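Local coordinates for broad specificity aminotransferase (Leishmania mexicana, PDB 4WB0), which transfers amino groups between amino acids and 2-oxo acids with pyridoxal 5'-phosphate as cofactor, accepting a broad range of substrates, at the interface of chains A and B. Sequence-based numbering; all coordinates share one arbitrary frame. Chains: chain A, Broad specificity aminotransferase; chain B, Broad specificity aminotransferase.

Contact 1: the interface of chains A and B. Residues chain A 126, 219, 250, 275-276; chain B 11-12, 14-15.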
loop_
_atom_site.group_PDB
_atom_site.type_symbol
_atom_site.label_atom_id
_atom_site.label_comp_id
_atom_site.label_asym_id
_atom_site.label_seq_id
_atom_site.Cartn_x
_atom_site.Cartn_y
_atom_site.Cartn_z
ATOM N N VAL A 126 11.865 -18.189 4.103
ATOM C CA VAL A 126 12.076 -19.539 3.558
ATOM C C VAL A 126 13.556 -19.731 3.245
ATOM O O VAL A 126 14.051 -20.851 3.240
ATOM C CB VAL A 126 11.255 -19.761 2.250
ATOM C CG1 VAL A 126 11.393 -21.152 1.755
ATOM C CG2 VAL A 126 9.821 -19.467 2.459
ATOM N N GLN A 219 14.936 -21.064 -6.636
ATOM C CA GLN A 219 13.614 -20.490 -6.515
ATOM C C GLN A 219 13.388 -19.474 -7.614
ATOM O O GLN A 219 14.185 -18.548 -7.761
ATOM C CB GLN A 219 13.449 -19.821 -5.147
ATOM C CG GLN A 219 12.164 -18.993 -4.984
ATOM C CD GLN A 219 10.922 -19.877 -4.816
ATOM O OE1 GLN A 219 10.919 -20.859 -4.039
ATOM N NE2 GLN A 219 9.857 -19.541 -5.563
ATOM N N GLU A 250 7.872 -24.333 -8.307
ATOM C CA GLU A 250 7.115 -23.574 -7.293
ATOM C C GLU A 250 7.291 -22.097 -7.528
ATOM O O GLU A 250 8.017 -21.400 -6.803
ATOM C CB GLU A 250 7.558 -23.958 -5.895
ATOM C CG GLU A 250 7.076 -25.349 -5.509
ATOM C CD GLU A 250 7.434 -25.668 -4.062
ATOM O OE1 GLU A 250 8.645 -25.820 -3.798
ATOM O OE2 GLU A 250 6.516 -25.735 -3.199
ATOM N N LEU A 275 2.217 -23.811 -4.764
ATOM C CA LEU A 275 2.868 -24.474 -3.633
ATOM C C LEU A 275 2.651 -25.900 -3.903
ATOM O O LEU A 275 1.532 -26.315 -4.151
ATOM C CB LEU A 275 2.320 -23.988 -2.295
ATOM C CG LEU A 275 3.067 -24.380 -1.005
ATOM C CD1 LEU A 275 4.515 -23.936 -0.967
ATOM C CD2 LEU A 275 2.327 -23.802 0.185
ATOM N N LYS A 276 3.745 -26.654 -3.923
ATOM C CA LYS A 276 3.709 -28.080 -4.207
ATOM C C LYS A 276 2.948 -28.867 -3.120
ATOM O O LYS A 276 2.170 -29.782 -3.418
ATOM C CB LYS A 276 5.133 -28.615 -4.345
ATOM N N THR B 11 13.065 -26.807 -3.359
ATOM C CA THR B 11 12.283 -25.642 -2.920
ATOM C C THR B 11 11.114 -26.132 -2.086
ATOM O O THR B 11 10.748 -25.513 -1.093
ATOM C CB THR B 11 11.757 -24.788 -4.088
ATOM O OG1 THR B 11 11.091 -25.606 -5.042
ATOM C CG2 THR B 11 12.902 -24.068 -4.761
ATOM N N THR B 12 10.543 -27.267 -2.460
ATOM C CA THR B 12 9.355 -27.741 -1.739
ATOM C C THR B 12 9.705 -28.043 -0.267
ATOM O O THR B 12 8.905 -27.805 0.656
ATOM C CB THR B 12 8.736 -28.971 -2.398
ATOM O OG1 THR B 12 7.514 -29.303 -1.705
ATOM C CG2 THR B 12 9.662 -30.141 -2.337
ATOM N N ARG B 14 12.149 -26.478 1.388
ATOM C CA ARG B 14 12.274 -25.149 2.049
ATOM C C ARG B 14 10.925 -24.539 2.405
ATOM O O ARG B 14 10.735 -24.095 3.522
ATOM C CB ARG B 14 13.064 -24.156 1.182
ATOM C CG ARG B 14 14.556 -24.577 1.010
ATOM C CD ARG B 14 15.342 -23.559 0.219
ATOM N NE ARG B 14 16.619 -24.040 -0.286
ATOM C CZ ARG B 14 17.669 -24.329 0.475
ATOM N NH1 ARG B 14 17.608 -24.193 1.804
ATOM N NH2 ARG B 14 18.779 -24.769 -0.099
ATOM N N TRP B 15 9.980 -24.526 1.480
ATOM C CA TRP B 15 8.646 -24.031 1.806
ATOM C C TRP B 15 8.044 -24.853 2.945
ATOM O O TRP B 15 7.342 -24.306 3.786
ATOM C CB TRP B 15 7.735 -24.054 0.582
ATOM C CG TRP B 15 8.120 -22.960 -0.357
ATOM C CD1 TRP B 15 8.816 -23.082 -1.504
ATOM C CD2 TRP B 15 7.815 -21.565 -0.205
ATOM N NE1 TRP B 15 8.997 -21.821 -2.089
ATOM C CE2 TRP B 15 8.409 -20.883 -1.292
ATOM C CE3 TRP B 15 7.096 -20.823 0.750
ATOM C CZ2 TRP B 15 8.312 -19.494 -1.455
ATOM C CZ3 TRP B 15 7.026 -19.435 0.609
ATOM C CH2 TRP B 15 7.613 -18.789 -0.501
HETATM O O HOH W 1 10.851 -24.866 -7.644
HETATM O O HOH W 2 12.911 -22.900 4.931
#
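A homodimer interface of the arm-exchange kind joins the subunits here: in this pyridoxal-phosphate-dependent aminotransferase of class I, the N-terminal helix 11-16 of chain B lies against the body of chain A and ties the two subunits together. B:Trp15 is met by several residues of chain A. Its indole NE1 donates to the side-chain amide oxygen OE1 of A:Gln219 at 2.9 Å. The amide stands at 80° to the indole, yet the oxygen lies close to the ring plane, where the N-H points. The amide's other end is held by A:Gln219 NE2, which donates to the backbone carbonyl O of A:Glu250, and the bend at chi2 (74°) turns it toward the indole. One face of the indole receives a methyl of A:Val126, whose CG2 sits 3.6 Å from the centroid of the six-membered ring in a CH-pi contact. A:Leu275 adds CD1 near CB of the tryptophan. At the start of the helix, the hydroxyl OG1 of B:Thr11 donates to the anti lone pair of carboxylate oxygen OE1 of A:Glu250 at 2.8 Å. The other oxygen, OE2, accepts from the backbone N of A:Lys276 at 3.0 Å, which steadies the carboxylate. Beside B:Arg14, CG1 of A:Val126 packs on CB at 3.5 Å, while a water links the two backbone carbonyls.

Contact 2: the interface of chains A and B. Residues chain A 69, 73, 75; chain B 57, 61-62, 65, 262, 266.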
loop_
_atom_site.group_PDB
_atom_site.type_symbol
_atom_site.label_atom_id
_atom_site.label_comp_id
_atom_site.label_asym_id
_atom_site.label_seq_id
_atom_site.Cartn_x
_atom_site.Cartn_y
_atom_site.Cartn_z
ATOM N N LEU A 69 -20.251 1.924 -10.227
ATOM C CA LEU A 69 -20.911 2.981 -9.459
ATOM C C LEU A 69 -22.376 2.592 -9.245
ATOM O O LEU A 69 -22.885 2.698 -8.122
ATOM C CB LEU A 69 -20.768 4.325 -10.156
ATOM C CG LEU A 69 -21.526 5.487 -9.503
ATOM C CD1 LEU A 69 -20.921 5.757 -8.173
ATOM C CD2 LEU A 69 -21.420 6.720 -10.340
ATOM N N LEU A 73 -21.647 -1.104 -4.263
ATOM C CA LEU A 73 -20.916 -1.857 -3.302
ATOM C C LEU A 73 -20.589 -0.881 -2.146
ATOM O O LEU A 73 -20.677 0.368 -2.295
ATOM C CB LEU A 73 -19.676 -2.486 -3.941
ATOM C CG LEU A 73 -20.015 -3.355 -5.176
ATOM C CD1 LEU A 73 -18.773 -4.000 -5.677
ATOM C CD2 LEU A 73 -21.014 -4.442 -4.890
ATOM N N TYR A 75 -18.038 0.281 1.315
ATOM C CA TYR A 75 -16.598 0.603 1.490
ATOM C C TYR A 75 -15.991 -0.076 2.664
ATOM O O TYR A 75 -14.992 0.428 3.232
ATOM C CB TYR A 75 -16.392 2.093 1.667
ATOM C CG TYR A 75 -16.867 2.876 0.480
ATOM C CD1 TYR A 75 -16.069 3.040 -0.631
ATOM C CD2 TYR A 75 -18.112 3.426 0.475
ATOM C CE1 TYR A 75 -16.511 3.763 -1.759
ATOM C CE2 TYR A 75 -18.591 4.135 -0.638
ATOM C CZ TYR A 75 -17.785 4.310 -1.742
ATOM O OH TYR A 75 -18.258 5.042 -2.829
ATOM N N PRO B 57 -22.247 3.520 3.769
ATOM C CA PRO B 57 -21.613 4.420 2.811
ATOM C C PRO B 57 -22.159 5.813 2.988
ATOM O O PRO B 57 -23.392 5.984 2.998
ATOM C CB PRO B 57 -22.002 3.825 1.442
ATOM C CG PRO B 57 -22.395 2.470 1.712
ATOM C CD PRO B 57 -22.954 2.428 3.095
ATOM N N VAL B 61 -20.097 10.774 0.277
ATOM C CA VAL B 61 -19.167 9.966 -0.515
ATOM C C VAL B 61 -19.834 9.470 -1.827
ATOM O O VAL B 61 -19.212 9.545 -2.877
ATOM C CB VAL B 61 -18.610 8.815 0.307
ATOM C CG1 VAL B 61 -17.922 7.806 -0.569
ATOM C CG2 VAL B 61 -17.632 9.381 1.344
ATOM N N ARG B 62 -21.108 9.050 -1.778
ATOM C CA ARG B 62 -21.839 8.666 -2.985
ATOM C C ARG B 62 -21.953 9.850 -3.964
ATOM O O ARG B 62 -21.808 9.687 -5.180
ATOM C CB ARG B 62 -23.251 8.122 -2.639
ATOM C CG ARG B 62 -23.291 6.848 -1.767
ATOM C CD ARG B 62 -22.333 5.769 -2.313
ATOM N NE ARG B 62 -22.677 5.322 -3.665
ATOM C CZ ARG B 62 -21.933 4.477 -4.394
ATOM N NH1 ARG B 62 -20.792 3.984 -3.917
ATOM N NH2 ARG B 62 -22.341 4.105 -5.604
ATOM N N GLU B 65 -18.515 10.383 -5.582
ATOM C CA GLU B 65 -18.207 9.370 -6.600
ATOM C C GLU B 65 -18.686 9.818 -7.968
ATOM O O GLU B 65 -17.989 9.647 -8.980
ATOM C CB GLU B 65 -18.869 7.983 -6.309
ATOM C CG GLU B 65 -18.227 7.199 -5.183
ATOM C CD GLU B 65 -16.997 6.394 -5.636
ATOM O OE1 GLU B 65 -16.453 5.659 -4.779
ATOM O OE2 GLU B 65 -16.558 6.495 -6.821
ATOM N N GLY B 262 -15.827 6.970 6.289
ATOM C CA GLY B 262 -16.297 5.648 5.896
ATOM C C GLY B 262 -15.517 5.027 4.734
ATOM O O GLY B 262 -16.030 4.120 4.059
ATOM N N GLU B 266 -10.769 2.182 0.733
ATOM C CA GLU B 266 -10.011 2.953 -0.246
ATOM C C GLU B 266 -8.643 3.436 0.290
ATOM O O GLU B 266 -7.803 3.872 -0.465
ATOM C CB GLU B 266 -10.858 4.109 -0.739
ATOM C CG GLU B 266 -12.148 3.696 -1.437
ATOM C CD GLU B 266 -11.994 2.454 -2.326
ATOM O OE1 GLU B 266 -11.002 2.372 -3.108
ATOM O OE2 GLU B 266 -12.817 1.501 -2.157
#
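A:Tyr75 inserts its ring between segments of chain B in this homodimer contact of a class-I, pyridoxal-phosphate-dependent aminotransferase, and hides more surface than any other residue of the patch, 85 Å². The tight part lies at the phenol end, against helix 59-69 of chain B. There the hydroxyl OH donates to carboxylate oxygen OE1 of B:Glu65 at 2.7 Å, meeting it on the anti side, somewhat out of the carboxylate plane. Ring and carboxylate are nearly coplanar, 15° apart, and approach from opposite directions with OE1 at the ring edge. B:Glu65 folds back at chi2 (-84°) to present that oxygen. The guanidinium of B:Arg62 adds a second polar partner, its NH1 standing 3.0 Å from the phenol OH in a hydrogen bond. Its positive charge may help to balance the nearby carboxylate. Bends at chi2 and chi3 bring this guanidinium back toward chain A, where NH2 also lies near the end of helix 59-71, 3.4 Å from CD1 of A:Leu69. That same methyl reaches CB of B:Glu65, its leucine sliding past the glutamate in the opposite direction. Over one face of the ring, CG1 of B:Val61 approaches A:Tyr75 CZ at 3.7 Å. Along the ring's flanks the packing is looser: CB of B:Pro57 stays 4.0 Å from CD2 and CE2, and B:Glu266, its carboxylate almost perpendicular to the ring, brings CG within 4.1 Å of CD1. The carbonyl of B:Gly262 lies beside the tyrosine CB.

Contact 3: the interface of chains A and B. Residues chain A 9-11; chain B 217.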
loop_
_atom_site.group_PDB
_atom_site.type_symbol
_atom_site.label_atom_id
_atom_site.label_comp_id
_atom_site.label_asym_id
_atom_site.label_seq_id
_atom_site.Cartn_x
_atom_site.Cartn_y
_atom_site.Cartn_z
ATOM N N MET A 9 19.709 15.992 21.488
ATOM C CA MET A 9 19.220 16.178 22.871
ATOM C C MET A 9 17.748 16.618 22.788
ATOM O O MET A 9 16.859 15.861 23.200
ATOM C CB MET A 9 20.046 17.180 23.651
ATOM C CG MET A 9 19.680 17.225 25.110
ATOM S SD MET A 9 19.942 18.847 25.776
ATOM C CE MET A 9 21.688 18.737 26.237
ATOM N N THR A 10 17.485 17.798 22.219
ATOM C CA THR A 10 16.115 18.156 21.826
ATOM C C THR A 10 15.688 17.467 20.529
ATOM O O THR A 10 16.530 17.118 19.703
ATOM C CB THR A 10 15.951 19.639 21.589
ATOM O OG1 THR A 10 16.663 19.981 20.398
ATOM C CG2 THR A 10 16.449 20.466 22.809
ATOM N N THR A 11 14.383 17.295 20.317
ATOM C CA THR A 11 13.965 16.638 19.078
ATOM C C THR A 11 14.403 17.438 17.848
ATOM O O THR A 11 14.764 16.858 16.832
ATOM C CB THR A 11 12.430 16.372 19.014
ATOM O OG1 THR A 11 11.654 17.535 19.327
ATOM C CG2 THR A 11 12.054 15.261 19.967
ATOM N N HIS B 217 12.260 15.848 26.309
ATOM C CA HIS B 217 12.730 15.799 24.906
ATOM C C HIS B 217 12.271 14.529 24.178
ATOM O O HIS B 217 12.952 14.026 23.274
ATOM C CB HIS B 217 14.248 15.883 24.827
ATOM C CG HIS B 217 14.839 16.986 25.643
ATOM N ND1 HIS B 217 14.945 18.278 25.177
ATOM C CD2 HIS B 217 15.361 16.990 26.893
ATOM C CE1 HIS B 217 15.518 19.028 26.102
ATOM N NE2 HIS B 217 15.777 18.271 27.154
HETATM O O HOH W 3 15.358 14.170 21.730
#
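B:His217 meets the stretch of chain A that leads into helix 11-16, and it hides 82 Å², the largest share in this small patch. The site shows how an exchanged N-terminal segment in a homodimeric aminotransferase can be laid along its neighbour by backbone and ring contacts and a bridging water. A:Met9 comes next with 32 Å² and A:Thr10 with 23 Å², and the histidine addresses both. On the A:Met9 side the backbone does the touching: the carbonyl O is directed at the base of the histidine, 3.4 Å from the ring carbon CG. The imidazole itself turns toward A:Thr10. CG, anti to the carbonyl carbon (chi1 -48°), sets the ring against the threonine, the two side chains crossing at an angle. The ring atom ND1 of B:His217 lies 3.6 Å from the backbone CA of A:Thr10, and the methyl CG2 comes 3.7 Å from CE1. It is thus the methyl branch of the threonine that the ring meets. A:Thr11, the first residue of the helix, adds a slight contact, its CG2 at 3.6 Å from the carbonyl O of B:His217. The backbones are also connected through solvent. One water lies 2.7 Å from O of A:Met9 and 2.9 Å from O of B:His217, bridging the two carbonyl oxygens.

Contacts 1 and 3 belong to the reciprocal exchange of N-terminal arms: the helix 11-16 region of chain B docks on chain A in contact 1, and the corresponding stretch of chain A docks on chain B in contact 3. Residue 11 takes part in both, once from each subunit. Their C-alpha centres lie about 48 Å apart. Contact 2 stands about 40 Å from contact 1 and about 43 Å from contact 3, and uses the helices that begin at residue 59 and loops of both chains. The homodimer is thus held at widely separated places, by exchanged arms and by direct packing of the subunit bodies.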